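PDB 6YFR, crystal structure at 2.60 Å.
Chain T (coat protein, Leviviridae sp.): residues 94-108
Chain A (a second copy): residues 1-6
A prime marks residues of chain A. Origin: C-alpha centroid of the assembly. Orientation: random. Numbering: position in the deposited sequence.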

# COMPACT_ATOMS: atom_id res chain seq x y z
N THR T 94 32.50 -66.57 -26.79
CA THR T 94 32.79 -66.31 -25.38
C THR T 94 33.94 -67.18 -24.90
O THR T 94 34.81 -66.72 -24.15
CB THR T 94 31.54 -66.54 -24.53
OG1 THR T 94 30.96 -67.81 -24.85
CG2 THR T 94 30.51 -65.44 -24.75
N VAL T 95 33.96 -68.45 -25.34
CA VAL T 95 35.09 -69.32 -25.01
C VAL T 95 36.38 -68.74 -25.57
O VAL T 95 37.41 -68.68 -24.88
CB VAL T 95 34.84 -70.74 -25.54
CG1 VAL T 95 36.13 -71.55 -25.51
CG2 VAL T 95 33.76 -71.43 -24.72
N ASP T 96 36.35 -68.29 -26.83
CA ASP T 96 37.53 -67.71 -27.45
C ASP T 96 37.99 -66.46 -26.70
O ASP T 96 39.19 -66.23 -26.54
CB ASP T 96 37.26 -67.39 -28.92
CG ASP T 96 37.06 -68.63 -29.76
OD1 ASP T 96 37.50 -69.72 -29.32
OD2 ASP T 96 36.48 -68.52 -30.86
N VAL T 97 37.04 -65.65 -26.24
CA VAL T 97 37.38 -64.43 -25.51
C VAL T 97 38.05 -64.77 -24.18
O VAL T 97 39.07 -64.16 -23.81
CB VAL T 97 36.12 -63.57 -25.31
CG1 VAL T 97 36.37 -62.50 -24.28
CG2 VAL T 97 35.70 -62.93 -26.62
N LEU T 98 37.50 -65.74 -23.45
CA LEU T 98 38.12 -66.16 -22.20
C LEU T 98 39.52 -66.70 -22.43
O LEU T 98 40.45 -66.41 -21.66
CB LEU T 98 37.24 -67.21 -21.51
CG LEU T 98 37.80 -67.86 -20.25
CD1 LEU T 98 38.15 -66.80 -19.22
CD2 LEU T 98 36.79 -68.86 -19.68
N ASP T 99 39.70 -67.48 -23.50
CA ASP T 99 41.03 -68.02 -23.80
C ASP T 99 42.00 -66.91 -24.18
O ASP T 99 43.18 -66.96 -23.82
CB ASP T 99 40.93 -69.06 -24.91
CG ASP T 99 40.23 -70.33 -24.46
OD1 ASP T 99 40.29 -70.63 -23.25
OD2 ASP T 99 39.61 -71.01 -25.31
N THR T 100 41.52 -65.89 -24.90
CA THR T 100 42.36 -64.75 -25.22
C THR T 100 42.77 -64.01 -23.95
O THR T 100 43.91 -63.55 -23.83
CB THR T 100 41.63 -63.80 -26.17
OG1 THR T 100 41.15 -64.54 -27.30
CG2 THR T 100 42.56 -62.70 -26.65
N MET T 101 41.85 -63.90 -23.00
CA MET T 101 42.16 -63.28 -21.71
C MET T 101 43.28 -64.03 -21.00
O MET T 101 44.26 -63.43 -20.53
CB MET T 101 40.91 -63.24 -20.84
CG MET T 101 41.09 -62.58 -19.49
SD MET T 101 41.43 -60.82 -19.66
CE MET T 101 43.12 -60.80 -19.14
N ILE T 102 43.16 -65.36 -20.92
CA ILE T 102 44.18 -66.16 -20.25
C ILE T 102 45.52 -66.06 -20.99
O ILE T 102 46.59 -65.92 -20.37
CB ILE T 102 43.71 -67.62 -20.12
CG1 ILE T 102 42.39 -67.67 -19.33
CG2 ILE T 102 44.77 -68.47 -19.45
CD1 ILE T 102 41.77 -69.04 -19.27
N SER T 103 45.47 -66.12 -22.32
CA SER T 103 46.69 -66.00 -23.12
C SER T 103 47.37 -64.67 -22.88
O SER T 103 48.60 -64.60 -22.81
CB SER T 103 46.37 -66.17 -24.60
OG SER T 103 45.80 -67.45 -24.85
N PHE T 104 46.59 -63.59 -22.75
CA PHE T 104 47.20 -62.28 -22.53
C PHE T 104 47.74 -62.15 -21.11
O PHE T 104 48.76 -61.48 -20.91
CB PHE T 104 46.18 -61.17 -22.82
CG PHE T 104 46.35 -60.56 -24.17
CD1 PHE T 104 47.05 -59.38 -24.33
CD2 PHE T 104 45.82 -61.19 -25.29
CE1 PHE T 104 47.22 -58.82 -25.59
CE2 PHE T 104 45.98 -60.63 -26.55
CZ PHE T 104 46.68 -59.45 -26.70
N LEU T 105 47.08 -62.76 -20.13
CA LEU T 105 47.64 -62.80 -18.78
C LEU T 105 48.99 -63.50 -18.77
O LEU T 105 49.88 -63.14 -18.00
CB LEU T 105 46.67 -63.49 -17.82
CG LEU T 105 45.41 -62.75 -17.39
CD1 LEU T 105 44.57 -63.61 -16.45
CD2 LEU T 105 45.75 -61.42 -16.73
N ALA T 106 49.14 -64.53 -19.62
CA ALA T 106 50.46 -65.15 -19.74
C ALA T 106 51.43 -64.26 -20.50
O ALA T 106 52.57 -64.05 -20.08
CB ALA T 106 50.33 -66.51 -20.43
N LYS T 107 50.97 -63.70 -21.62
CA LYS T 107 51.83 -62.96 -22.55
C LYS T 107 52.39 -61.70 -21.91
O LYS T 107 53.56 -61.35 -22.15
CB LYS T 107 51.01 -62.62 -23.80
CG LYS T 107 51.67 -61.69 -24.79
CD LYS T 107 50.66 -61.30 -25.87
CE LYS T 107 51.34 -60.59 -27.04
NZ LYS T 107 50.37 -60.17 -28.08
N ARG T 108 51.60 -61.01 -21.10
CA ARG T 108 51.97 -59.71 -20.55
C ARG T 108 52.16 -59.76 -19.04
O ARG T 108 51.91 -58.77 -18.35
CB ARG T 108 50.91 -58.67 -20.90
CG ARG T 108 50.54 -58.62 -22.38
CD ARG T 108 51.71 -58.10 -23.20
NE ARG T 108 52.16 -56.81 -22.71
CZ ARG T 108 53.38 -56.32 -22.93
NH1 ARG T 108 54.26 -57.02 -23.62
NH2 ARG T 108 53.71 -55.12 -22.45
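Chain A (1-6) ASLPVT

Residues 94-107 of chain T form the closing part of a helix that begins earlier in the chain, and Arg108 is the first residue to leave helical phi/psi. The i to i-4 backbone hydrogen bonds run unbroken from Leu98 N to Thr94 O (2.9 Å) through to Arg108 N to Phe104 O (2.9 Å), so the helix offers a regular surface to its neighbor. Against it lies the amino terminus of chain A in an extended conformation. Ser2′, Leu3′ and Pro4′ have phi between -57° and -78° and psi between 131° and 144°, and at Val5′ and Thr6′ phi drops to about -130° as the chain enters a strand that continues beyond the stretch.

Chain A advances in the same general sense as the helix, from its N-terminal toward its C-terminal end, but obliquely. Ala1′ lies beside Asp96, with CA atoms 4.5 Å apart, and Ser2′ beside Thr100, with CA atoms 4.3 Å apart; by Val5′ the backbone has drawn away, Val5′ CA lying 10.4 Å from Phe104 CA, and only side chains bridge the gap to Phe104 and Lys107. Together the two stretches bury 450 Å².

The terminal amino group is the anchor. Ala1′ N donates to Asp99 OD2 at 2.5 Å and to Asp96 OD1 at 2.8 Å, and both contacts are salt bridges. The two aspartates are three residues apart, close to one turn, and both adopt the m rotamer, which lets their carboxylates converge on a single nitrogen. Asp99 has its CA-to-CB bond directed toward chain A; that of Asp96 points sideways, yet the end of its side chain comes nearer. The carbonyl of Ala1′ is also held close to the helix, where Asp96 CA makes a CA-H...O contact of 3.2 Å with Ala1′ O.

One turn on, Thr100 receives the backbone of Leu3′. Leu3′ N donates to Thr100 OG1 at 2.9 Å with an N-H...acceptor angle of 163°, a nearly straight bond. The same hydroxyl donates to its own helix, from Thr100 OG1 to Asp96 O at 2.7 Å, and so is used both ways. The side chain of Leu3′ packs back along the helix, bringing Leu3′ CD2 to 3.8 Å from Asp96 CB.

Ser103 carries a similar arrangement: Ser103 OG donates to Asp99 O at 2.9 Å and accepts a weak hydrogen bond of 3.0 Å from Ser2′ OG, whose side chain is in the t rotamer.

Beyond this polar row the contact becomes largely apolar. Val5′, with its CA-to-CB bond directed toward the helix, places CG2 4.0 Å from Phe104 CZ, approaching the ring obliquely. The fully extended side chain of Lys107, t at all four chi angles, reaches the same methyl, with Lys107 NZ 4.1 Å from Val5′ CG2. Pro4′ and Thr6′ point away from the helix, in keeping with the alternation expected of an extended chain, and make no contact with it.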

# COMPACT_ATOMS: atom_id res chain seq x y z
N ALA A 1 39.45 -71.09 -27.84
CA ALA A 1 40.60 -70.83 -28.69
C ALA A 1 41.07 -69.40 -28.56
O ALA A 1 40.31 -68.47 -28.82
CB ALA A 1 40.28 -71.14 -30.14
N SER A 2 42.33 -69.22 -28.18
CA SER A 2 42.92 -67.89 -28.14
C SER A 2 42.82 -67.25 -29.51
O SER A 2 43.16 -67.87 -30.53
CB SER A 2 44.38 -67.97 -27.69
OG SER A 2 44.97 -66.69 -27.64
N LEU A 3 42.35 -66.01 -29.55
CA LEU A 3 42.17 -65.33 -30.82
C LEU A 3 43.51 -64.81 -31.34
O LEU A 3 44.36 -64.40 -30.55
CB LEU A 3 41.19 -64.17 -30.68
CG LEU A 3 39.73 -64.53 -30.39
CD1 LEU A 3 38.90 -63.29 -30.14
CD2 LEU A 3 39.16 -65.33 -31.55
N PRO A 4 43.73 -64.84 -32.65
CA PRO A 4 44.97 -64.28 -33.21
C PRO A 4 44.92 -62.76 -33.23
O PRO A 4 43.90 -62.16 -33.59
CB PRO A 4 45.00 -64.86 -34.63
CG PRO A 4 43.55 -65.02 -34.98
CD PRO A 4 42.85 -65.40 -33.70
N VAL A 5 46.03 -62.14 -32.84
CA VAL A 5 46.08 -60.69 -32.70
C VAL A 5 47.36 -60.15 -33.32
O VAL A 5 48.39 -60.83 -33.39
CB VAL A 5 45.98 -60.25 -31.22
CG1 VAL A 5 44.63 -60.63 -30.64
CG2 VAL A 5 47.11 -60.86 -30.41
N THR A 6 47.28 -58.90 -33.78
CA THR A 6 48.46 -58.12 -34.15
C THR A 6 48.37 -56.76 -33.47
O THR A 6 47.28 -56.19 -33.35
CB THR A 6 48.58 -57.92 -35.67
OG1 THR A 6 47.33 -57.42 -36.19
CG2 THR A 6 48.95 -59.23 -36.36